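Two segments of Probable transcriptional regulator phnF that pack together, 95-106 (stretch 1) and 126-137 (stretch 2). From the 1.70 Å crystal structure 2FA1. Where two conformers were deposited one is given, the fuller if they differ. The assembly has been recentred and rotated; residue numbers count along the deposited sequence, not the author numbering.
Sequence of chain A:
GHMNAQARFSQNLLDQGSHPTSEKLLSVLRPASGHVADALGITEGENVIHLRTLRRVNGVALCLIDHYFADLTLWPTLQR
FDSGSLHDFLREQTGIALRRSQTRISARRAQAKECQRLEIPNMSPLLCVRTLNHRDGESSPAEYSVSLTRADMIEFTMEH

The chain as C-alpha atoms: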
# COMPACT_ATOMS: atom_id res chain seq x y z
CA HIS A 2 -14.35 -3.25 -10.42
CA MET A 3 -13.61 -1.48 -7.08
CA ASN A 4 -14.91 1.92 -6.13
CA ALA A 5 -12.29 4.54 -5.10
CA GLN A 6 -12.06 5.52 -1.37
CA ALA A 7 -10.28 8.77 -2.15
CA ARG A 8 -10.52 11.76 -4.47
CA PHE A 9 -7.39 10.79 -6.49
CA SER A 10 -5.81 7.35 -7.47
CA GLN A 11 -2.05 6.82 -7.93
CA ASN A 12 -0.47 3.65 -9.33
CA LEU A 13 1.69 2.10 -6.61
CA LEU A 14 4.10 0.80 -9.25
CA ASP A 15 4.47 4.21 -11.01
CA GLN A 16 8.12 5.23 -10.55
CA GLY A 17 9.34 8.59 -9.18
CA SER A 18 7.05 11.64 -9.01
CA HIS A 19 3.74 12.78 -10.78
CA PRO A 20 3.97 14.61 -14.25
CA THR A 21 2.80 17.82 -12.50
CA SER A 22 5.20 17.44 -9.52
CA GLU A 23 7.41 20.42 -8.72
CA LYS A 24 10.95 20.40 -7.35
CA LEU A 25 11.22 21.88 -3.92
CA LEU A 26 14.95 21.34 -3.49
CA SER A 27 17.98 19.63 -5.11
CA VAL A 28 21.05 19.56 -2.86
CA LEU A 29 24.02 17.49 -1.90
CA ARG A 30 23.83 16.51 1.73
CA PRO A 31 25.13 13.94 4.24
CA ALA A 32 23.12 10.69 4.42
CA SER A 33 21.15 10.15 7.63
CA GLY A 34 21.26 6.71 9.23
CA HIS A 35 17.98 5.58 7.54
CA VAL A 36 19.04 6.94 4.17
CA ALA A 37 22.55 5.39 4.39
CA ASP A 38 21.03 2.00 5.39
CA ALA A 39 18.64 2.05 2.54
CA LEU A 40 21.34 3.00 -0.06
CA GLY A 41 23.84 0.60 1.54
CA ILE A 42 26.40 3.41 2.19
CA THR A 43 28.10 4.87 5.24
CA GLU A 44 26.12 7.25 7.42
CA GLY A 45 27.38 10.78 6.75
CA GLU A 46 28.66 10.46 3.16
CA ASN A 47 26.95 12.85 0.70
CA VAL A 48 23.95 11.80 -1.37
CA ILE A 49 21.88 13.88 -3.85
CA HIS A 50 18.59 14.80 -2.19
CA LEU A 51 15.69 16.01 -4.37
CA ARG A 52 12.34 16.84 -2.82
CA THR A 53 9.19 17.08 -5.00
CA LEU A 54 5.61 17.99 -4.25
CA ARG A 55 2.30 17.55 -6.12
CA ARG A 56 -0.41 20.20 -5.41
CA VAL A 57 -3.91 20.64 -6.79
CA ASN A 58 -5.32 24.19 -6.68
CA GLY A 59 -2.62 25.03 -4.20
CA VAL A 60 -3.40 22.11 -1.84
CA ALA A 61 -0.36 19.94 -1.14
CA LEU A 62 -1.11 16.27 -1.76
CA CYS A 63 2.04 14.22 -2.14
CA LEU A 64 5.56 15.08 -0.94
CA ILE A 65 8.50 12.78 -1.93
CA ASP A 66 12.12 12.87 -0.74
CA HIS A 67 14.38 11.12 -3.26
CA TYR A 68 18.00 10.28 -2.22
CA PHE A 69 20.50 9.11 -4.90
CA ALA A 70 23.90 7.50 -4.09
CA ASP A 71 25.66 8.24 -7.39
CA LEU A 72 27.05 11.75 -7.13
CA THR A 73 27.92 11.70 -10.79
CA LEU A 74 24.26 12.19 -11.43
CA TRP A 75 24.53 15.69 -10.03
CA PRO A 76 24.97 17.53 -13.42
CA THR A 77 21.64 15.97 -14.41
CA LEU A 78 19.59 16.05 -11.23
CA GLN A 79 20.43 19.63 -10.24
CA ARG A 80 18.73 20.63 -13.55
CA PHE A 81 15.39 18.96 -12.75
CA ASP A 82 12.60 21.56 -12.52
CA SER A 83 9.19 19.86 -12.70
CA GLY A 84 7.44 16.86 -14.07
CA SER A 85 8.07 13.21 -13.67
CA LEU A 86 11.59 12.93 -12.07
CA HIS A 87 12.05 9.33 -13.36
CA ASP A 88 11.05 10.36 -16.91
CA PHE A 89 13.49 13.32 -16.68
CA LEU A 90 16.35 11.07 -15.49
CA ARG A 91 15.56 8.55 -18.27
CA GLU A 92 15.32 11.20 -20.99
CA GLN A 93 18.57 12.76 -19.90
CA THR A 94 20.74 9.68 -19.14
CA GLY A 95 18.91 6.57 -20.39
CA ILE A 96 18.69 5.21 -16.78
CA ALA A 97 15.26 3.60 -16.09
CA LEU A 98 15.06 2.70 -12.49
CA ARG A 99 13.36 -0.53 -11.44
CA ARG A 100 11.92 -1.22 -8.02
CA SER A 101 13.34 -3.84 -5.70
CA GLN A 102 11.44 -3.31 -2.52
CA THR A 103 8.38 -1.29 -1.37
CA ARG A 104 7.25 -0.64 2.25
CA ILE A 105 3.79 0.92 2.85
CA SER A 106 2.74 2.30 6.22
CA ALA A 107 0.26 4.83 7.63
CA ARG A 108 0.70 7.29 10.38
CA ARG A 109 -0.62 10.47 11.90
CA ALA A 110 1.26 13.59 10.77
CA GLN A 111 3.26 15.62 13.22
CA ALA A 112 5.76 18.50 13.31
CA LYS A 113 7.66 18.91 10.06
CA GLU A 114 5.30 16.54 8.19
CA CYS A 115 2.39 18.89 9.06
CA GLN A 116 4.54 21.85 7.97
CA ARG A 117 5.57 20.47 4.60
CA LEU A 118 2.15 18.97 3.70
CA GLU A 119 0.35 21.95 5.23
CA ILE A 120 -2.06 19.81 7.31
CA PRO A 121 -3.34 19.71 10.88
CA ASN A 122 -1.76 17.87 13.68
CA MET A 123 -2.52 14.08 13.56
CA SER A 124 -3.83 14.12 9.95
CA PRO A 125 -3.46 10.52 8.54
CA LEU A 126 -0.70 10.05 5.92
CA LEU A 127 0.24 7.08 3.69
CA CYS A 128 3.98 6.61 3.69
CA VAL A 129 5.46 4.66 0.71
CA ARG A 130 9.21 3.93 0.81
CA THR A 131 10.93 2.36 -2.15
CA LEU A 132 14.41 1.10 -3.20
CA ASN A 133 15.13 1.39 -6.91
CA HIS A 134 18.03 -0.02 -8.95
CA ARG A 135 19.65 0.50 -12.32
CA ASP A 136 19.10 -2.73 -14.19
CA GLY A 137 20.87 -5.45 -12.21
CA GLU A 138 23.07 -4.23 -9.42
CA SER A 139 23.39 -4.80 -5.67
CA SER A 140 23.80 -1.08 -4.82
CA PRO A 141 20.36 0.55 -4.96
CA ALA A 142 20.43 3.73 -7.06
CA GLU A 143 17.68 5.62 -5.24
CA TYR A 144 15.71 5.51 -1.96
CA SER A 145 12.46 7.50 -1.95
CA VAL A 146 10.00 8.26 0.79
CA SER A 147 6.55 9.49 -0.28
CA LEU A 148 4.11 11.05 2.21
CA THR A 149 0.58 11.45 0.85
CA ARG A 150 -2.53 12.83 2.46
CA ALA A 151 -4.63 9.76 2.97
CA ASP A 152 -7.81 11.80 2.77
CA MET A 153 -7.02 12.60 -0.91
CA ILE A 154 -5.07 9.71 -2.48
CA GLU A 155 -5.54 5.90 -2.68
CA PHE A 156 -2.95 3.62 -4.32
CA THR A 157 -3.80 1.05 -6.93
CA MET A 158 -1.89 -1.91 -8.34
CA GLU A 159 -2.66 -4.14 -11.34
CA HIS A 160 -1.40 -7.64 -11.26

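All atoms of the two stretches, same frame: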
# COMPACT_ATOMS: atom_id res chain seq x y z
N GLY A 95 19.25 7.96 -19.95
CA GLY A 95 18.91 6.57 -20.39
C GLY A 95 18.61 5.61 -19.22
O GLY A 95 18.24 4.46 -19.44
N ILE A 96 18.85 6.06 -18.01
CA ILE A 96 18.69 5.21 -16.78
C ILE A 96 17.20 5.05 -16.49
O ILE A 96 16.50 6.04 -16.33
CB ILE A 96 19.38 5.80 -15.58
CG1 ILE A 96 20.89 5.76 -15.74
CG2 ILE A 96 19.18 4.93 -14.38
CD1 ILE A 96 21.58 6.73 -14.82
N ALA A 97 16.72 3.81 -16.41
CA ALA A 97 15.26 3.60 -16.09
C ALA A 97 15.35 2.77 -14.83
O ALA A 97 15.95 1.69 -14.78
CB ALA A 97 14.47 2.91 -17.23
N LEU A 98 14.92 3.37 -13.74
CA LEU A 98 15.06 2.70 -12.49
C LEU A 98 13.97 1.65 -12.34
O LEU A 98 12.83 1.87 -12.79
CB LEU A 98 14.87 3.74 -11.37
CG LEU A 98 15.88 4.83 -11.52
CD1 LEU A 98 15.45 6.11 -10.69
CD2 LEU A 98 17.14 4.21 -11.06
N ARG A 99 14.32 0.52 -11.74
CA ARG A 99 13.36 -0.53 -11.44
C ARG A 99 13.40 -0.85 -9.95
O ARG A 99 14.45 -0.92 -9.31
CB ARG A 99 13.66 -1.79 -12.25
CG ARG A 99 13.40 -1.62 -13.73
CD ARG A 99 11.91 -1.74 -14.05
NE ARG A 99 11.51 -0.82 -15.11
CZ ARG A 99 12.30 -0.35 -16.08
NH1 ARG A 99 13.57 -0.75 -16.18
NH2 ARG A 99 11.80 0.49 -16.96
N ARG A 100 12.21 -1.08 -9.44
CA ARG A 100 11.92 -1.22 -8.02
C ARG A 100 12.41 -2.57 -7.45
O ARG A 100 12.17 -3.63 -8.05
CB ARG A 100 10.42 -1.11 -7.92
CG ARG A 100 9.80 -1.21 -6.55
CD ARG A 100 9.56 0.11 -5.89
NE ARG A 100 8.84 1.04 -6.77
CZ ARG A 100 7.54 1.26 -6.70
NH1 ARG A 100 6.86 0.71 -5.72
NH2 ARG A 100 6.93 2.09 -7.58
N SER A 101 13.09 -2.56 -6.33
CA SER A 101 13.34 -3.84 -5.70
C SER A 101 12.42 -4.10 -4.54
O SER A 101 11.96 -5.26 -4.33
CB SER A 101 14.78 -4.05 -5.22
OG SER A 101 15.15 -3.20 -4.17
N GLN A 102 12.18 -3.07 -3.75
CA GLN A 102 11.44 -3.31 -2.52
C GLN A 102 10.53 -2.10 -2.31
O GLN A 102 10.88 -0.99 -2.70
CB GLN A 102 12.43 -3.32 -1.35
CG GLN A 102 13.42 -4.45 -1.38
CD GLN A 102 14.14 -4.58 -0.05
OE1 GLN A 102 14.39 -5.69 0.43
NE2 GLN A 102 14.44 -3.44 0.60
N THR A 103 9.35 -2.36 -1.70
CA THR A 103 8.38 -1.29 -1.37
C THR A 103 7.96 -1.56 0.08
O THR A 103 7.79 -2.76 0.45
CB THR A 103 7.14 -1.30 -2.27
OG1 THR A 103 7.50 -1.21 -3.67
CG2 THR A 103 6.19 -0.10 -1.94
N ARG A 104 7.85 -0.49 0.90
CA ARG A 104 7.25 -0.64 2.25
C ARG A 104 6.12 0.39 2.33
O ARG A 104 6.38 1.55 2.03
CB ARG A 104 8.21 -0.42 3.33
CG ARG A 104 9.20 -1.63 3.47
CD ARG A 104 9.97 -1.47 4.83
NE ARG A 104 10.49 -2.77 5.19
CZ ARG A 104 10.04 -3.56 6.18
NH1 ARG A 104 9.05 -3.20 7.01
NH2 ARG A 104 10.62 -4.73 6.33
N ILE A 105 4.91 -0.01 2.75
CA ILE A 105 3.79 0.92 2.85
C ILE A 105 3.32 0.97 4.31
O ILE A 105 3.09 -0.07 4.93
CB ILE A 105 2.65 0.43 1.98
CG1 ILE A 105 3.21 0.33 0.56
CG2 ILE A 105 1.47 1.49 1.97
CD1 ILE A 105 2.29 -0.42 -0.25
N SER A 106 3.32 2.17 4.88
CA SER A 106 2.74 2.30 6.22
C SER A 106 1.77 3.47 6.29
O SER A 106 1.66 4.25 5.38
CB SER A 106 3.87 2.58 7.19
OG SER A 106 4.60 3.75 6.85
N LEU A 126 -1.53 10.05 7.13
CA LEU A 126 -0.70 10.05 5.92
C LEU A 126 -0.40 8.62 5.50
O LEU A 126 -0.25 7.77 6.41
CB LEU A 126 0.64 10.72 6.13
CG LEU A 126 0.78 12.12 6.69
CD1 LEU A 126 2.28 12.39 6.95
CD2 LEU A 126 0.17 13.01 5.66
N LEU A 127 -0.29 8.36 4.19
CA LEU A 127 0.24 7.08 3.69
C LEU A 127 1.71 7.35 3.44
O LEU A 127 2.08 8.41 2.85
CB LEU A 127 -0.41 6.69 2.36
CG LEU A 127 -1.75 5.96 2.49
CD1 LEU A 127 -2.73 6.06 1.24
CD2 LEU A 127 -1.47 4.53 2.94
N CYS A 128 2.58 6.44 3.90
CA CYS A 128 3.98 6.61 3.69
C CYS A 128 4.47 5.44 2.82
O CYS A 128 4.25 4.27 3.21
CB CYS A 128 4.69 6.64 5.00
SG CYS A 128 6.54 6.57 4.88
N VAL A 129 5.05 5.74 1.64
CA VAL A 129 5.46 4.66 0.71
C VAL A 129 6.96 4.83 0.53
O VAL A 129 7.45 5.92 0.11
CB VAL A 129 4.75 4.68 -0.66
CG1 VAL A 129 5.28 3.57 -1.52
CG2 VAL A 129 3.24 4.49 -0.48
N ARG A 130 7.72 3.77 0.82
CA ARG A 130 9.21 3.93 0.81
C ARG A 130 9.68 2.88 -0.16
O ARG A 130 9.18 1.71 -0.16
CB ARG A 130 9.83 3.68 2.17
CG ARG A 130 9.39 4.70 3.28
CD ARG A 130 10.17 4.62 4.50
NE ARG A 130 9.79 3.45 5.26
CZ ARG A 130 10.63 2.57 5.82
NH1 ARG A 130 11.94 2.72 5.76
NH2 ARG A 130 10.13 1.56 6.53
N THR A 131 10.55 3.28 -1.08
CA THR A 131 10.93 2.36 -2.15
C THR A 131 12.44 2.38 -2.38
O THR A 131 13.04 3.37 -2.23
CB THR A 131 10.20 2.66 -3.47
OG1 THR A 131 10.64 3.88 -4.07
CG2 THR A 131 8.65 2.84 -3.30
N LEU A 132 13.03 1.23 -2.75
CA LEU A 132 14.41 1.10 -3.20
C LEU A 132 14.37 0.72 -4.67
O LEU A 132 13.60 -0.21 -5.12
CB LEU A 132 15.11 -0.06 -2.46
CG LEU A 132 15.63 0.38 -1.12
CD1 LEU A 132 16.33 -0.86 -0.50
CD2 LEU A 132 16.61 1.54 -1.23
N ASN A 133 15.17 1.47 -5.46
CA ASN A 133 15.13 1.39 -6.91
C ASN A 133 16.58 1.22 -7.37
O ASN A 133 17.53 1.64 -6.68
CB ASN A 133 14.56 2.67 -7.55
CG ASN A 133 13.10 2.88 -7.23
OD1 ASN A 133 12.23 2.05 -7.51
ND2 ASN A 133 12.81 4.02 -6.62
N HIS A 134 16.71 0.48 -8.47
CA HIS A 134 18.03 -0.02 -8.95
C HIS A 134 18.13 0.25 -10.43
O HIS A 134 17.11 0.34 -11.12
CB HIS A 134 18.06 -1.56 -8.73
CG HIS A 134 18.28 -1.94 -7.29
ND1 HIS A 134 17.23 -2.05 -6.38
CD2 HIS A 134 19.41 -2.17 -6.58
CE1 HIS A 134 17.72 -2.36 -5.19
NE2 HIS A 134 19.03 -2.45 -5.28
N ARG A 135 19.35 0.52 -10.88
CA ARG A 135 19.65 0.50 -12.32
C ARG A 135 19.77 -0.99 -12.60
O ARG A 135 20.55 -1.72 -11.92
CB ARG A 135 20.98 1.16 -12.67
CG ARG A 135 21.08 2.58 -12.29
CD ARG A 135 22.49 3.15 -12.65
NE ARG A 135 22.83 2.80 -14.03
CZ ARG A 135 23.82 3.34 -14.74
NH1 ARG A 135 24.63 4.23 -14.18
NH2 ARG A 135 24.01 2.94 -16.01
N ASP A 136 18.95 -1.42 -13.54
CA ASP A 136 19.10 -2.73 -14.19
C ASP A 136 20.28 -3.54 -13.66
O ASP A 136 21.44 -3.34 -14.07
CB ASP A 136 19.21 -2.55 -15.70
CG ASP A 136 17.86 -2.51 -16.39
OD1 ASP A 136 17.58 -3.44 -17.19
OD2 ASP A 136 17.08 -1.55 -16.15
N GLY A 137 19.97 -4.42 -12.71
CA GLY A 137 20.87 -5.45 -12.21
C GLY A 137 21.44 -5.38 -10.78
O GLY A 137 21.39 -6.35 -10.03
O HOH W 1 6.62 2.82 4.98

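Backbone hydrogen bonds do most of the work here. The two strands run antiparallel, and at each hydrogen-bonded pair the amide and carbonyl of one residue face those of its partner. Ser 106 N donates a hydrogen bond to Cys 128 O at 2.8 Å, and Cys 128 N donates one to Ser 106 O at 2.8 Å. Two residues along, Arg 104 N to Arg 130 O measures 2.8 Å and Arg 130 N to Arg 104 O 2.9 Å. Near the other end, Arg 99 N reaches His 134 O at 2.9 Å while His 134 N reaches Arg 99 O at 2.8 Å.

Between these regular pairs lies a beta bulge. Arg 100 pairs with Asn 133 and Gln 102 with Leu 132, so Ser 101 is the extra residue, its psi of -41° breaking the extended path. One carbonyl serves both amides: Leu 132 O takes a short bond from Ser 101 N at 2.7 Å and a weak one from Gln 102 N at 3.5 Å. Leu 132 N then closes the ladder on Gln 102 O at 3.1 Å. At the non-hydrogen-bonded pairs, CA-H groups lean on the same carbonyls, as Thr 103 CA does on Arg 130 O at 3.3 Å.

Side-chain polarity adds less. A long salt bridge joins Arg 99 NH1 to Asp 136 OD2 at 3.6 Å, at the exposed end of the contact. Water 1 ties Ser 106 to its neighbours across the gap: it lies 2.9 Å from Ser 106 OG, accepts from Arg 130 NE at 3.2 Å and can donate to Cys 128 O at 3.3 Å, though it has more acceptors in reach than protons to give. Within the first strand, Arg 100 NH1 donates to Thr 103 OG1 at 2.9 Å, holding the arginine's end while Thr 131 CG2 lies over one face of its guanidinium.

Packing follows the faces. Arg 100, Thr 103 and Ile 105 share one with Asn 133, Thr 131 and Val 129. There Thr 103 CG2 meets Val 129 CG1 at 3.8 Å, and Ile 105 CG2 sits 4.3 Å from both Val 129 CG2 and Leu 127 CD2, a small buried apolar patch. On the other face two arginines tolerate proximity, Arg 104 NE to Arg 130 NH2 being 4.5 Å, with both guanidinium groups hydrogen-bonded elsewhere in the structure. Beyond the regular ladder, Ile 96 CG2 packs on Arg 135 CG at 3.7 Å, using the arginine's aliphatic stem.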